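Local coordinates for BAG family molecular chaperone regulator 1 (Arabidopsis thaliana, PDB 4HWC), which probably acts as a co-chaperone in programmed cell death and stress responses, binding the ATPase domain of HSP70/HSC70 chaperones through its BAG domain, at residues 43-48 and 80-85. Numbering follows the deposited sequence.
Sequences TVIELL and ETLDAL
L82 pushes its CD1 methyl in among V44, I45 and L48, so that one leucine branch from helix 62-88 meets three side chains of helix 38-55. The tightest approach is to I45, whose CG1 lies 3.4 Å from L82 CD1, inside normal carbon–carbon contact distance; the two side chains lie alongside one another, pointing opposite ways, and I45 CG1 also rests 3.6 Å from L82 CB. L48 arrives differently, tip to tip, its CD1 likewise tight at 3.5 Å from L82 CD1. V44 lies across the leucine, nearly perpendicular to it; with CG1 anti to its backbone N (chi1 178°), this methyl stands 3.6 Å from L82 CD1. Beyond the leucine, the extended I45 chain (chi2 -179°) carries CD1 to within 3.5 Å of D83 OD1, where the apolar patch gives way to an exposed carboxylate. An alanine in place of I45 would probably leave a gap beside L82 CB and CD1 and let the leucine shift. The helix segments run nearly antiparallel at 159°, their axes 10.2 Å apart, as neighbours in the three-helix bundle of the BAG domain. Helix 5-31 covers the same region, with F26 against V44 and L19 against L48. Cohesion between the two segments therefore comes from shape fit and buried apolar surface, with little directional bonding and polarity confined to the D83 margin.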
ATOM      1  N   THR A  43     -10.487   4.561  -3.152  1.00 19.50           N
ATOM      2  CA  THR A  43      -9.575   4.750  -4.268  1.00 21.58           C
ATOM      3  C   THR A  43      -8.183   4.235  -3.916  1.00 21.82           C
ATOM      4  O   THR A  43      -7.592   3.460  -4.666  1.00 18.91           O
ATOM      5  CB  THR A  43      -9.459   6.241  -4.663  1.00 24.53           C
ATOM      6  OG1 THR A  43     -10.692   6.680  -5.246  1.00 28.03           O
ATOM      7  CG2 THR A  43      -8.329   6.442  -5.663  1.00 26.97           C
ATOM      8  N   VAL A  44      -7.675   4.657  -2.760  1.00 15.17           N
ATOM      9  CA  VAL A  44      -6.340   4.255  -2.316  1.00 15.20           C
ATOM     10  C   VAL A  44      -6.254   2.762  -1.981  1.00 14.33           C
ATOM     11  O   VAL A  44      -5.267   2.096  -2.313  1.00 13.08           O
ATOM     12  CB  VAL A  44      -5.908   5.103  -1.098  1.00 11.56           C
ATOM     13  CG1 VAL A  44      -4.549   4.675  -0.604  1.00 10.09           C
ATOM     14  CG2 VAL A  44      -5.865   6.582  -1.496  1.00 17.81           C
ATOM     15  N   ILE A  45      -7.275   2.232  -1.316  1.00 15.38           N
ATOM     16  CA  ILE A  45      -7.263   0.811  -0.980  1.00 14.83           C
ATOM     17  C   ILE A  45      -7.196   0.053  -2.288  1.00 18.56           C
ATOM     18  O   ILE A  45      -6.428  -0.890  -2.428  1.00 16.01           O
ATOM     19  CB  ILE A  45      -8.530   0.382  -0.224  1.00 15.86           C
ATOM     20  CG1 ILE A  45      -8.475   0.934   1.201  1.00 13.47           C
ATOM     21  CG2 ILE A  45      -8.648  -1.154  -0.199  1.00 17.63           C
ATOM     22  CD1 ILE A  45      -9.671   0.557   2.043  1.00 20.43           C
ATOM     23  N   GLU A  46      -7.988   0.478  -3.256  1.00 20.61           N
ATOM     24  CA  GLU A  46      -7.956  -0.230  -4.515  1.00 20.35           C
ATOM     25  C   GLU A  46      -6.672  -0.079  -5.312  1.00 21.13           C
ATOM     26  O   GLU A  46      -6.272  -1.005  -6.006  1.00 22.25           O
ATOM     27  CB  GLU A  46      -9.247   0.067  -5.317  1.00 24.59           C
ATOM     28  CG  GLU A  46     -10.275  -1.053  -4.980  1.00 30.31           C
ATOM     29  CD  GLU A  46     -11.708  -0.877  -5.415  1.00 37.31           C
ATOM     30  OE1 GLU A  46     -12.568  -1.444  -4.708  1.00 34.79           O
ATOM     31  OE2 GLU A  46     -11.987  -0.211  -6.420  1.00 40.14           O
ATOM     32  N   LEU A  47      -5.987   1.056  -5.193  1.00 14.74           N
ATOM     33  CA  LEU A  47      -4.709   1.207  -5.881  1.00 16.40           C
ATOM     34  C   LEU A  47      -3.699   0.268  -5.223  1.00 16.83           C
ATOM     35  O   LEU A  47      -2.825  -0.275  -5.903  1.00 16.54           O
ATOM     36  CB  LEU A  47      -4.168   2.648  -5.812  1.00 15.68           C
ATOM     37  CG  LEU A  47      -4.873   3.688  -6.684  1.00 18.18           C
ATOM     38  CD1 LEU A  47      -4.237   5.052  -6.472  1.00 20.47           C
ATOM     39  CD2 LEU A  47      -4.786   3.271  -8.141  1.00 19.67           C
ATOM     40  N   LEU A  48      -3.821   0.082  -3.908  1.00 12.18           N
ATOM     41  CA  LEU A  48      -2.923  -0.818  -3.180  1.00 12.99           C
ATOM     42  C   LEU A  48      -3.182  -2.269  -3.572  1.00 13.09           C
ATOM     43  O   LEU A  48      -2.249  -3.065  -3.684  1.00 14.38           O
ATOM     44  CB  LEU A  48      -3.096  -0.651  -1.665  1.00 11.78           C
ATOM     45  CG  LEU A  48      -2.521   0.645  -1.072  1.00 10.80           C
ATOM     46  CD1 LEU A  48      -3.116   0.876   0.304  1.00 11.38           C
ATOM     47  CD2 LEU A  48      -0.994   0.556  -0.984  1.00  9.43           C
ATOM     48  N   GLU A  80      -4.582  -2.613   5.895  1.00 25.49           N
ATOM     49  CA  GLU A  80      -5.066  -2.845   7.253  1.00 25.72           C
ATOM     50  C   GLU A  80      -5.318  -1.501   7.935  1.00 27.80           C
ATOM     51  O   GLU A  80      -6.329  -1.306   8.607  1.00 29.02           O
ATOM     52  CB  GLU A  80      -4.021  -3.642   8.035  1.00 29.87           C
ATOM     53  CG  GLU A  80      -4.378  -3.938   9.481  1.00 29.51           C
ATOM     54  CD  GLU A  80      -3.297  -4.756  10.169  1.00 29.66           C
ATOM     55  OE1 GLU A  80      -3.586  -5.368  11.213  1.00 29.44           O
ATOM     56  OE2 GLU A  80      -2.152  -4.785   9.661  1.00 30.05           O
ATOM     57  N   THR A  81      -4.382  -0.577   7.759  1.00 16.45           N
ATOM     58  CA  THR A  81      -4.501   0.758   8.335  1.00 13.55           C
ATOM     59  C   THR A  81      -5.694   1.494   7.726  1.00 15.98           C
ATOM     60  O   THR A  81      -6.467   2.140   8.441  1.00 17.21           O
ATOM     61  CB  THR A  81      -3.210   1.562   8.084  1.00 15.45           C
ATOM     62  OG1 THR A  81      -2.127   0.938   8.788  1.00 14.14           O
ATOM     63  CG2 THR A  81      -3.354   3.005   8.559  1.00 18.93           C
ATOM     64  N   LEU A  82      -5.852   1.392   6.410  1.00 13.55           N
ATOM     65  CA  LEU A  82      -6.956   2.061   5.728  1.00 13.47           C
ATOM     66  C   LEU A  82      -8.319   1.479   6.098  1.00 20.58           C
ATOM     67  O   LEU A  82      -9.306   2.214   6.195  1.00 17.99           O
ATOM     68  CB  LEU A  82      -6.771   1.993   4.214  1.00 15.48           C
ATOM     69  CG  LEU A  82      -5.648   2.822   3.581  1.00 15.99           C
ATOM     70  CD1 LEU A  82      -5.601   2.542   2.084  1.00 20.69           C
ATOM     71  CD2 LEU A  82      -5.891   4.301   3.826  1.00 22.96           C
ATOM     72  N   ASP A  83      -8.385   0.164   6.282  1.00 18.94           N
ATOM     73  CA  ASP A  83      -9.647  -0.459   6.658  1.00 24.52           C
ATOM     74  C   ASP A  83     -10.066   0.031   8.037  1.00 25.86           C
ATOM     75  O   ASP A  83     -11.252   0.242   8.296  1.00 26.50           O
ATOM     76  CB  ASP A  83      -9.530  -1.985   6.676  1.00 25.17           C
ATOM     77  CG  ASP A  83      -9.505  -2.584   5.285  1.00 25.26           C
ATOM     78  OD1 ASP A  83     -10.108  -1.982   4.372  1.00 27.73           O
ATOM     79  OD2 ASP A  83      -8.901  -3.661   5.106  1.00 33.52           O
ATOM     80  N   ALA A  84      -9.088   0.210   8.918  1.00 22.90           N
ATOM     81  CA  ALA A  84      -9.360   0.688  10.269  1.00 28.13           C
ATOM     82  C   ALA A  84      -9.867   2.128  10.237  1.00 33.48           C
ATOM     83  O   ALA A  84     -10.723   2.508  11.036  1.00 37.32           O
ATOM     84  CB  ALA A  84      -8.103   0.588  11.125  1.00 26.55           C
ATOM     85  N   LEU A  85      -9.337   2.928   9.314  1.00 30.50           N
ATOM     86  CA  LEU A  85      -9.756   4.320   9.185  1.00 29.41           C
ATOM     87  C   LEU A  85     -11.174   4.398   8.655  1.00 36.19           C
ATOM     88  O   LEU A  85     -11.976   5.201   9.125  1.00 39.97           O
ATOM     89  CB  LEU A  85      -8.826   5.093   8.237  1.00 30.60           C
ATOM     90  CG  LEU A  85      -7.507   5.614   8.812  1.00 27.71           C
ATOM     91  CD1 LEU A  85      -6.710   6.316   7.717  1.00 26.41           C
ATOM     92  CD2 LEU A  85      -7.791   6.573   9.955  1.00 28.19           C
TER